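Local coordinates for protein nucleoporin NUP82 (PDB 5CWW) that probably serves as a structural component of the nuclear pore complex and as a docking partner for transport factors, here represented by its N-terminal beta-propeller domain, at residues B[59-67]-B[106-117]; B[16-24]-B[578-586]. All blocks are in the same frame, centred on the assembly; numbering follows the deposited sequence.

Interaction 1. Residues B[59-67]-B[106-117]; sequences ACGKQIRWG and YRIIKTPVADDI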
loop_
_atom_site.group_PDB
_atom_site.type_symbol
_atom_site.label_atom_id
_atom_site.label_comp_id
_atom_site.label_asym_id
_atom_site.label_seq_id
_atom_site.Cartn_x
_atom_site.Cartn_y
_atom_site.Cartn_z
ATOM N N ALA B 59 -4.549 -5.809 -20.897
ATOM C CA ALA B 59 -3.282 -5.210 -21.282
ATOM C C ALA B 59 -2.385 -6.247 -21.945
ATOM O O ALA B 59 -2.125 -7.309 -21.382
ATOM C CB ALA B 59 -2.588 -4.606 -20.069
ATOM N N CYS B 60 -1.928 -5.932 -23.153
ATOM C CA CYS B 60 -0.981 -6.771 -23.873
ATOM C C CYS B 60 0.120 -5.896 -24.455
ATOM O O CYS B 60 -0.007 -5.377 -25.562
ATOM C CB CYS B 60 -1.691 -7.564 -24.971
ATOM S SG CYS B 60 -2.966 -8.677 -24.327
ATOM N N GLY B 61 1.198 -5.727 -23.698
ATOM C CA GLY B 61 2.282 -4.858 -24.112
ATOM C C GLY B 61 1.912 -3.404 -23.900
ATOM O O GLY B 61 1.625 -2.991 -22.776
ATOM N N LYS B 62 1.908 -2.628 -24.981
ATOM C CA LYS B 62 1.621 -1.198 -24.902
ATOM C C LYS B 62 0.198 -0.863 -25.351
ATOM O O LYS B 62 -0.110 0.300 -25.608
ATOM C CB LYS B 62 2.622 -0.410 -25.750
ATOM C CG LYS B 62 4.067 -0.543 -25.300
ATOM C CD LYS B 62 4.990 0.298 -26.167
ATOM C CE LYS B 62 6.427 0.248 -25.674
ATOM N NZ LYS B 62 6.981 -1.133 -25.691
ATOM N N GLN B 63 -0.662 -1.875 -25.443
ATOM C CA GLN B 63 -2.049 -1.665 -25.855
ATOM C C GLN B 63 -3.024 -2.386 -24.930
ATOM O O GLN B 63 -2.667 -3.368 -24.276
ATOM C CB GLN B 63 -2.263 -2.134 -27.297
ATOM C CG GLN B 63 -2.068 -3.628 -27.505
ATOM C CD GLN B 63 -2.235 -4.043 -28.954
ATOM O OE1 GLN B 63 -2.204 -3.210 -29.860
ATOM N NE2 GLN B 63 -2.424 -5.338 -29.179
ATOM N N ILE B 64 -4.255 -1.884 -24.883
ATOM C CA ILE B 64 -5.320 -2.492 -24.096
ATOM C C ILE B 64 -6.409 -3.024 -25.021
ATOM O O ILE B 64 -6.988 -2.276 -25.809
ATOM C CB ILE B 64 -5.942 -1.488 -23.102
ATOM C CG1 ILE B 64 -4.860 -0.868 -22.214
ATOM C CG2 ILE B 64 -7.007 -2.177 -22.245
ATOM C CD1 ILE B 64 -5.350 0.282 -21.354
ATOM N N ARG B 65 -6.681 -4.321 -24.925
ATOM C CA ARG B 65 -7.699 -4.952 -25.758
ATOM C C ARG B 65 -9.040 -4.966 -25.034
ATOM O O ARG B 65 -9.181 -5.552 -23.962
ATOM C CB ARG B 65 -7.268 -6.363 -26.154
ATOM C CG ARG B 65 -5.965 -6.366 -26.931
ATOM C CD ARG B 65 -5.531 -7.752 -27.347
ATOM N NE ARG B 65 -4.315 -7.696 -28.155
ATOM C CZ ARG B 65 -3.418 -8.673 -28.239
ATOM N NH1 ARG B 65 -3.593 -9.806 -27.576
ATOM N NH2 ARG B 65 -2.346 -8.521 -29.003
ATOM N N TRP B 66 -10.012 -4.292 -25.640
ATOM C CA TRP B 66 -11.322 -4.068 -25.043
ATOM C C TRP B 66 -12.372 -4.986 -25.660
ATOM O O TRP B 66 -12.445 -5.116 -26.881
ATOM C CB TRP B 66 -11.713 -2.602 -25.233
ATOM C CG TRP B 66 -13.028 -2.213 -24.648
ATOM C CD1 TRP B 66 -13.627 -2.740 -23.543
ATOM C CD2 TRP B 66 -13.909 -1.199 -25.142
ATOM N NE1 TRP B 66 -14.831 -2.115 -23.316
ATOM C CE2 TRP B 66 -15.027 -1.167 -24.286
ATOM C CE3 TRP B 66 -13.862 -0.317 -26.227
ATOM C CZ2 TRP B 66 -16.088 -0.287 -24.480
ATOM C CZ3 TRP B 66 -14.916 0.554 -26.419
ATOM C CH2 TRP B 66 -16.015 0.564 -25.550
ATOM N N GLY B 67 -13.187 -5.620 -24.821
ATOM C CA GLY B 67 -14.225 -6.505 -25.317
ATOM C C GLY B 67 -15.332 -6.815 -24.325
ATOM O O GLY B 67 -15.112 -6.832 -23.114
ATOM N N TYR B 106 -15.507 -6.263 -29.846
ATOM C CA TYR B 106 -14.053 -6.252 -29.730
ATOM C C TYR B 106 -13.464 -4.975 -30.315
ATOM O O TYR B 106 -13.794 -4.584 -31.432
ATOM C CB TYR B 106 -13.444 -7.470 -30.426
ATOM C CG TYR B 106 -11.931 -7.455 -30.445
ATOM C CD1 TYR B 106 -11.203 -7.636 -29.276
ATOM C CD2 TYR B 106 -11.233 -7.258 -31.628
ATOM C CE1 TYR B 106 -9.819 -7.620 -29.286
ATOM C CE2 TYR B 106 -9.848 -7.242 -31.648
ATOM C CZ TYR B 106 -9.147 -7.423 -30.474
ATOM O OH TYR B 106 -7.772 -7.409 -30.486
ATOM N N ARG B 107 -12.591 -4.331 -29.548
ATOM C CA ARG B 107 -11.930 -3.106 -29.983
ATOM C C ARG B 107 -10.518 -3.037 -29.418
ATOM O O ARG B 107 -10.249 -3.568 -28.339
ATOM C CB ARG B 107 -12.728 -1.876 -29.546
ATOM C CG ARG B 107 -13.798 -1.429 -30.532
ATOM C CD ARG B 107 -13.187 -0.806 -31.779
ATOM N NE ARG B 107 -14.056 0.214 -32.358
ATOM C CZ ARG B 107 -13.680 1.075 -33.299
ATOM N NH1 ARG B 107 -12.443 1.047 -33.777
ATOM N NH2 ARG B 107 -14.543 1.967 -33.762
ATOM N N ILE B 108 -9.622 -2.382 -30.150
ATOM C CA ILE B 108 -8.250 -2.192 -29.697
ATOM C C ILE B 108 -8.104 -0.785 -29.124
ATOM O O ILE B 108 -8.648 0.174 -29.674
ATOM C CB ILE B 108 -7.226 -2.413 -30.847
ATOM C CG1 ILE B 108 -5.960 -3.086 -30.316
ATOM C CG2 ILE B 108 -6.890 -1.111 -31.580
ATOM C CD1 ILE B 108 -6.132 -4.563 -30.066
ATOM N N ILE B 109 -7.381 -0.674 -28.013
ATOM C CA ILE B 109 -7.076 0.619 -27.409
ATOM C C ILE B 109 -5.570 0.838 -27.398
ATOM O O ILE B 109 -4.868 0.338 -26.515
ATOM C CB ILE B 109 -7.600 0.738 -25.959
ATOM C CG1 ILE B 109 -9.027 0.196 -25.832
ATOM C CG2 ILE B 109 -7.513 2.186 -25.483
ATOM C CD1 ILE B 109 -10.049 0.968 -26.614
ATOM N N LYS B 110 -5.070 1.583 -28.377
ATOM C CA LYS B 110 -3.667 1.965 -28.375
ATOM C C LYS B 110 -3.440 3.001 -27.284
ATOM O O LYS B 110 -4.284 3.869 -27.056
ATOM C CB LYS B 110 -3.242 2.512 -29.740
ATOM C CG LYS B 110 -2.735 1.449 -30.709
ATOM C CD LYS B 110 -1.404 0.860 -30.250
ATOM C CE LYS B 110 -0.861 -0.149 -31.249
ATOM N NZ LYS B 110 0.404 -0.778 -30.771
ATOM N N THR B 111 -2.299 2.897 -26.610
ATOM C CA THR B 111 -1.980 3.769 -25.486
ATOM C C THR B 111 -0.671 4.506 -25.745
ATOM O O THR B 111 0.109 4.105 -26.609
ATOM C CB THR B 111 -1.859 2.974 -24.171
ATOM O OG1 THR B 111 -0.613 2.272 -24.152
ATOM C CG2 THR B 111 -3.002 1.978 -24.027
ATOM N N PRO B 112 -0.427 5.595 -24.998
ATOM C CA PRO B 112 0.814 6.358 -25.149
ATOM C C PRO B 112 1.947 5.885 -24.236
ATOM O O PRO B 112 2.959 6.579 -24.134
ATOM C CB PRO B 112 0.380 7.775 -24.776
ATOM C CG PRO B 112 -0.664 7.559 -23.736
ATOM C CD PRO B 112 -1.388 6.290 -24.122
ATOM N N VAL B 113 1.792 4.732 -23.588
ATOM C CA VAL B 113 2.825 4.245 -22.678
ATOM C C VAL B 113 4.118 3.940 -23.435
ATOM O O VAL B 113 4.092 3.670 -24.635
ATOM C CB VAL B 113 2.370 2.981 -21.913
ATOM C CG1 VAL B 113 1.142 3.295 -21.056
ATOM C CG2 VAL B 113 2.113 1.815 -22.874
ATOM N N ALA B 114 5.240 3.986 -22.723
ATOM C CA ALA B 114 6.551 3.743 -23.317
ATOM C C ALA B 114 7.132 2.404 -22.868
ATOM O O ALA B 114 8.244 2.044 -23.254
ATOM C CB ALA B 114 7.504 4.873 -22.963
ATOM N N ASP B 115 6.376 1.670 -22.058
ATOM C CA ASP B 115 6.806 0.357 -21.589
ATOM C C ASP B 115 5.592 -0.534 -21.356
ATOM O O ASP B 115 4.463 -0.050 -21.309
ATOM C CB ASP B 115 7.628 0.491 -20.304
ATOM C CG ASP B 115 8.583 -0.672 -20.092
ATOM O OD1 ASP B 115 8.356 -1.752 -20.678
ATOM O OD2 ASP B 115 9.561 -0.504 -19.334
ATOM N N ASP B 116 5.832 -1.835 -21.212
ATOM C CA ASP B 116 4.756 -2.803 -21.022
ATOM C C ASP B 116 3.879 -2.439 -19.831
ATOM O O ASP B 116 4.381 -2.113 -18.753
ATOM C CB ASP B 116 5.329 -4.209 -20.830
ATOM C CG ASP B 116 6.033 -4.727 -22.066
ATOM O OD1 ASP B 116 5.576 -4.421 -23.189
ATOM O OD2 ASP B 116 7.044 -5.444 -21.915
ATOM N N ILE B 117 2.567 -2.490 -20.033
ATOM C CA ILE B 117 1.622 -2.222 -18.959
ATOM C C ILE B 117 1.738 -3.297 -17.882
ATOM O O ILE B 117 1.854 -4.484 -18.186
ATOM C CB ILE B 117 0.177 -2.160 -19.488
ATOM C CG1 ILE B 117 0.038 -1.011 -20.492
ATOM C CG2 ILE B 117 -0.816 -1.980 -18.340
ATOM C CD1 ILE B 117 -1.276 -0.996 -21.243
#

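Interaction 2. Residues B[16-24]-B[578-586]; sequences APGHKLFAP and LSATQTDPI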
loop_
_atom_site.group_PDB
_atom_site.type_symbol
_atom_site.label_atom_id
_atom_site.label_comp_id
_atom_site.label_asym_id
_atom_site.label_seq_id
_atom_site.Cartn_x
_atom_site.Cartn_y
_atom_site.Cartn_z
ATOM N N ALA B 16 -12.198 -18.411 -32.316
ATOM C CA ALA B 16 -13.267 -17.523 -31.872
ATOM C C ALA B 16 -12.752 -16.090 -31.765
ATOM O O ALA B 16 -11.572 -15.873 -31.490
ATOM C CB ALA B 16 -13.832 -17.985 -30.538
ATOM N N PRO B 17 -13.638 -15.104 -31.979
ATOM C CA PRO B 17 -13.224 -13.697 -31.924
ATOM C C PRO B 17 -12.794 -13.272 -30.523
ATOM O O PRO B 17 -11.970 -12.369 -30.381
ATOM C CB PRO B 17 -14.481 -12.943 -32.365
ATOM C CG PRO B 17 -15.604 -13.845 -32.008
ATOM C CD PRO B 17 -15.087 -15.240 -32.213
ATOM N N GLY B 18 -13.350 -13.919 -29.504
ATOM C CA GLY B 18 -13.024 -13.587 -28.130
ATOM C C GLY B 18 -11.569 -13.862 -27.791
ATOM O O GLY B 18 -11.007 -13.238 -26.893
ATOM N N HIS B 19 -10.957 -14.793 -28.515
ATOM C CA HIS B 19 -9.575 -15.179 -28.253
ATOM C C HIS B 19 -8.602 -14.064 -28.631
ATOM O O HIS B 19 -7.462 -14.044 -28.169
ATOM C CB HIS B 19 -9.220 -16.459 -29.012
ATOM C CG HIS B 19 -7.853 -16.984 -28.698
ATOM N ND1 HIS B 19 -7.519 -17.502 -27.466
ATOM C CD2 HIS B 19 -6.733 -17.065 -29.456
ATOM C CE1 HIS B 19 -6.253 -17.882 -27.477
ATOM N NE2 HIS B 19 -5.754 -17.628 -28.673
ATOM N N LYS B 20 -9.058 -13.138 -29.469
ATOM C CA LYS B 20 -8.218 -12.029 -29.910
ATOM C C LYS B 20 -7.810 -11.142 -28.738
ATOM O O LYS B 20 -6.788 -10.457 -28.794
ATOM C CB LYS B 20 -8.949 -11.194 -30.964
ATOM C CG LYS B 20 -9.206 -11.927 -32.272
ATOM C CD LYS B 20 -9.867 -11.016 -33.297
ATOM C CE LYS B 20 -10.117 -11.738 -34.614
ATOM N NZ LYS B 20 -8.855 -12.180 -35.270
ATOM N N LEU B 21 -8.613 -11.157 -27.680
ATOM C CA LEU B 21 -8.332 -10.369 -26.486
ATOM C C LEU B 21 -7.050 -10.811 -25.784
ATOM O O LEU B 21 -6.445 -10.035 -25.043
ATOM C CB LEU B 21 -9.504 -10.458 -25.504
ATOM C CG LEU B 21 -10.796 -9.752 -25.919
ATOM C CD1 LEU B 21 -11.950 -10.203 -25.043
ATOM C CD2 LEU B 21 -10.628 -8.244 -25.838
ATOM N N PHE B 22 -6.640 -12.054 -26.025
ATOM C CA PHE B 22 -5.544 -12.663 -25.278
ATOM C C PHE B 22 -4.349 -13.033 -26.154
ATOM O O PHE B 22 -3.206 -12.973 -25.706
ATOM C CB PHE B 22 -6.053 -13.911 -24.553
ATOM C CG PHE B 22 -7.289 -13.669 -23.735
ATOM C CD1 PHE B 22 -8.545 -13.815 -24.299
ATOM C CD2 PHE B 22 -7.194 -13.286 -22.406
ATOM C CE1 PHE B 22 -9.687 -13.591 -23.552
ATOM C CE2 PHE B 22 -8.332 -13.059 -21.653
ATOM C CZ PHE B 22 -9.580 -13.211 -22.227
ATOM N N ALA B 23 -4.615 -13.414 -27.400
ATOM C CA ALA B 23 -3.554 -13.853 -28.303
ATOM C C ALA B 23 -2.659 -12.684 -28.712
ATOM O O ALA B 23 -3.139 -11.565 -28.854
ATOM C CB ALA B 23 -4.151 -14.512 -29.534
ATOM N N PRO B 24 -1.357 -12.942 -28.927
ATOM C CA PRO B 24 -0.459 -11.859 -29.332
ATOM C C PRO B 24 -0.419 -11.659 -30.843
ATOM O O PRO B 24 -0.401 -10.513 -31.291
ATOM C CB PRO B 24 0.901 -12.326 -28.809
ATOM C CG PRO B 24 0.799 -13.839 -28.731
ATOM C CD PRO B 24 -0.651 -14.234 -28.885
ATOM N N LEU B 578 -11.596 -15.024 -14.167
ATOM C CA LEU B 578 -10.906 -14.741 -15.414
ATOM C C LEU B 578 -9.432 -14.457 -15.139
ATOM O O LEU B 578 -9.097 -13.617 -14.303
ATOM C CB LEU B 578 -11.558 -13.559 -16.132
ATOM C CG LEU B 578 -10.977 -13.206 -17.501
ATOM C CD1 LEU B 578 -11.185 -14.346 -18.492
ATOM C CD2 LEU B 578 -11.598 -11.920 -18.019
ATOM N N SER B 579 -8.560 -15.181 -15.829
ATOM C CA SER B 579 -7.129 -14.900 -15.803
ATOM C C SER B 579 -6.584 -15.093 -17.209
ATOM O O SER B 579 -7.354 -15.235 -18.158
ATOM C CB SER B 579 -6.404 -15.803 -14.803
ATOM O OG SER B 579 -5.032 -15.457 -14.697
ATOM N N ALA B 580 -5.264 -15.107 -17.352
ATOM C CA ALA B 580 -4.664 -15.275 -18.668
ATOM C C ALA B 580 -3.172 -15.541 -18.590
ATOM O O ALA B 580 -2.484 -15.039 -17.700
ATOM C CB ALA B 580 -4.922 -14.041 -19.530
ATOM N N THR B 581 -2.682 -16.341 -19.530
ATOM C CA THR B 581 -1.252 -16.509 -19.730
ATOM C C THR B 581 -0.787 -15.414 -20.682
ATOM O O THR B 581 -1.542 -14.490 -20.984
ATOM C CB THR B 581 -0.909 -17.893 -20.309
ATOM O OG1 THR B 581 -1.509 -18.038 -21.602
ATOM C CG2 THR B 581 -1.411 -18.999 -19.391
ATOM N N GLN B 582 0.450 -15.515 -21.154
ATOM C CA GLN B 582 0.978 -14.546 -22.106
ATOM C C GLN B 582 0.218 -14.604 -23.429
ATOM O O GLN B 582 0.220 -13.638 -24.194
ATOM C CB GLN B 582 2.468 -14.791 -22.357
ATOM C CG GLN B 582 3.347 -14.668 -21.121
ATOM C CD GLN B 582 3.536 -13.231 -20.676
ATOM O OE1 GLN B 582 2.596 -12.583 -20.212
ATOM N NE2 GLN B 582 4.754 -12.724 -20.820
ATOM N N THR B 583 -0.439 -15.732 -23.684
ATOM C CA THR B 583 -1.062 -15.990 -24.980
ATOM C C THR B 583 -2.527 -16.416 -24.885
ATOM O O THR B 583 -3.343 -16.022 -25.718
ATOM C CB THR B 583 -0.298 -17.087 -25.743
ATOM O OG1 THR B 583 -0.416 -18.331 -25.044
ATOM C CG2 THR B 583 1.173 -16.720 -25.877
ATOM N N ASP B 584 -2.858 -17.214 -23.873
ATOM C CA ASP B 584 -4.178 -17.835 -23.786
ATOM C C ASP B 584 -4.966 -17.381 -22.559
ATOM O O ASP B 584 -4.382 -16.938 -21.572
ATOM C CB ASP B 584 -4.031 -19.355 -23.761
ATOM C CG ASP B 584 -3.161 -19.871 -24.886
ATOM O OD1 ASP B 584 -3.204 -19.284 -25.986
ATOM O OD2 ASP B 584 -2.427 -20.857 -24.666
ATOM N N PRO B 585 -6.304 -17.495 -22.620
ATOM C CA PRO B 585 -7.156 -17.107 -21.494
ATOM C C PRO B 585 -7.378 -18.234 -20.499
ATOM O O PRO B 585 -7.101 -19.395 -20.797
ATOM C CB PRO B 585 -8.471 -16.735 -22.174
ATOM C CG PRO B 585 -8.533 -17.642 -23.348
ATOM C CD PRO B 585 -7.107 -17.867 -23.800
ATOM N N ILE B 586 -7.876 -17.872 -19.322
ATOM C CA ILE B 586 -8.268 -18.836 -18.306
ATOM C C ILE B 586 -9.603 -18.386 -17.728
ATOM O O ILE B 586 -9.671 -17.392 -17.007
ATOM C CB ILE B 586 -7.214 -18.957 -17.185
ATOM C CG1 ILE B 586 -5.874 -19.416 -17.766
ATOM C CG2 ILE B 586 -7.685 -19.930 -16.106
ATOM C CD1 ILE B 586 -4.725 -19.378 -16.777
#

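Interaction 1. Residues B[59-67]-B[106-117]
The hydroxyl OG1 of T111 works in two directions: it donates to the backbone O of K62 at 2.5 Å and accepts a weak bond from V113 N. It meets K62 O from above the carbonyl plane, 46° out of it, and so not on a lone pair. The torsion responsible (chi1 76°) sets OG1 between the backbone N and carbonyl carbon of T111 and leaves the methyl CG2 against I64 CG1. The type II' turn C60 to Q63 is closed by C60 N on Q63 O; within it, I117 N donates to G61 O at 2.9 Å, its nearly straight N-H holding the returning chain to the turn. The side chain of I117 then fits between two residues: CG2 touches A59 CB at 3.6 Å, while I117 CD1 touches I64 CG1 at 3.7 Å, these two side chains crossing at about a right angle.

Strands 63-67 and 106-110 run antiparallel, 158° between their directions, with reciprocal backbone bonds joining I64 to I109 and W66 to R107. On the face bearing R65, Y106 and I108, CD1 of I108 lies at the edge of the R65 guanidinium and touches R65 CG at 3.6 Å. On the other face, CE3 of W66 meets R107 CB at 3.8 Å; the polar ends of this pair are taken by E55 and H147 respectively.

Strand 106-110 is the outermost of its sheet, beside 63-68, as expected for the last strand of a propeller blade. A59 and I64 reach strand 119-122, and I109 packs on F160 of strand 160-162.

Interaction 2. Residues B[16-24]-B[578-586]
Between F22 and P585 the dominant interaction is CH-pi. P585 CB sits 3.4 Å from the centroid of the F22 ring and only 2° off its normal, so the methylene lies squarely over one face. The ring is placed there by a chi1 of -51°, which turns CG away from the carbonyl carbon.

Other apolar contacts reach the ring obliquely. A580 CB touches F22 CD2 at 3.7 Å, and L578 CD1 lies 4.2 Å from F22 CZ, both on strand 576-580; with P585 on strand 585-589, the phenyl group therefore packs against both strands of the hairpin.

P585 CD and D584 OD1 meet the H19 imidazole at its edge. P585 CD is 3.7 Å from H19 ND1, an atom hydrogen-bonded to L12 O, and D584 OD1 lies near the ring plane 3.7 Å from H19 CE1, with carboxylate and ring 32° apart.

Between backbones the contact is a CA-H...O approach, A23 CA to T583 O at 3.4 Å. T581 OG1 accepts from T583 N at 3.3 Å, an ST turn, and from D584 N at 2.8 Å, an ST motif, which shapes the hairpin loop presented to H19 and A23. H19 O accepts from both F22 N and A23 N, at the C-terminal end of the 3-10 segment 17-21, directly before F22.

Residues 16-24 lie against helix 69-77, through A16 and P17 on W76 and L21 on L72, and against strands 55-60 (L21 on I56) and 106-110 (L21 on Y106). L578 also touches I56, so the hairpin of the chain's last sheet meets the first sheet here.

From the N terminus, the chain first passes through 16-24, whose partner 578-586 comes only after 553 intervening residues; interaction 2 therefore closes a loop spanning almost the whole propeller. Interaction 1 falls entirely within that span: 59-67 and 106-117 enclose a short loop of 38 residues that includes helix 69-77. The two loops nest and do not cross. Their centres are 14 Å apart and they touch directly, with R65 CD packing on the backbone oxygens of K20 and L21, and the Y106 ring on L21. Interaction 1 ties together the first sheet and its exit toward strand 119-122, whereas interaction 2 joins the N-terminal region to the last sheet.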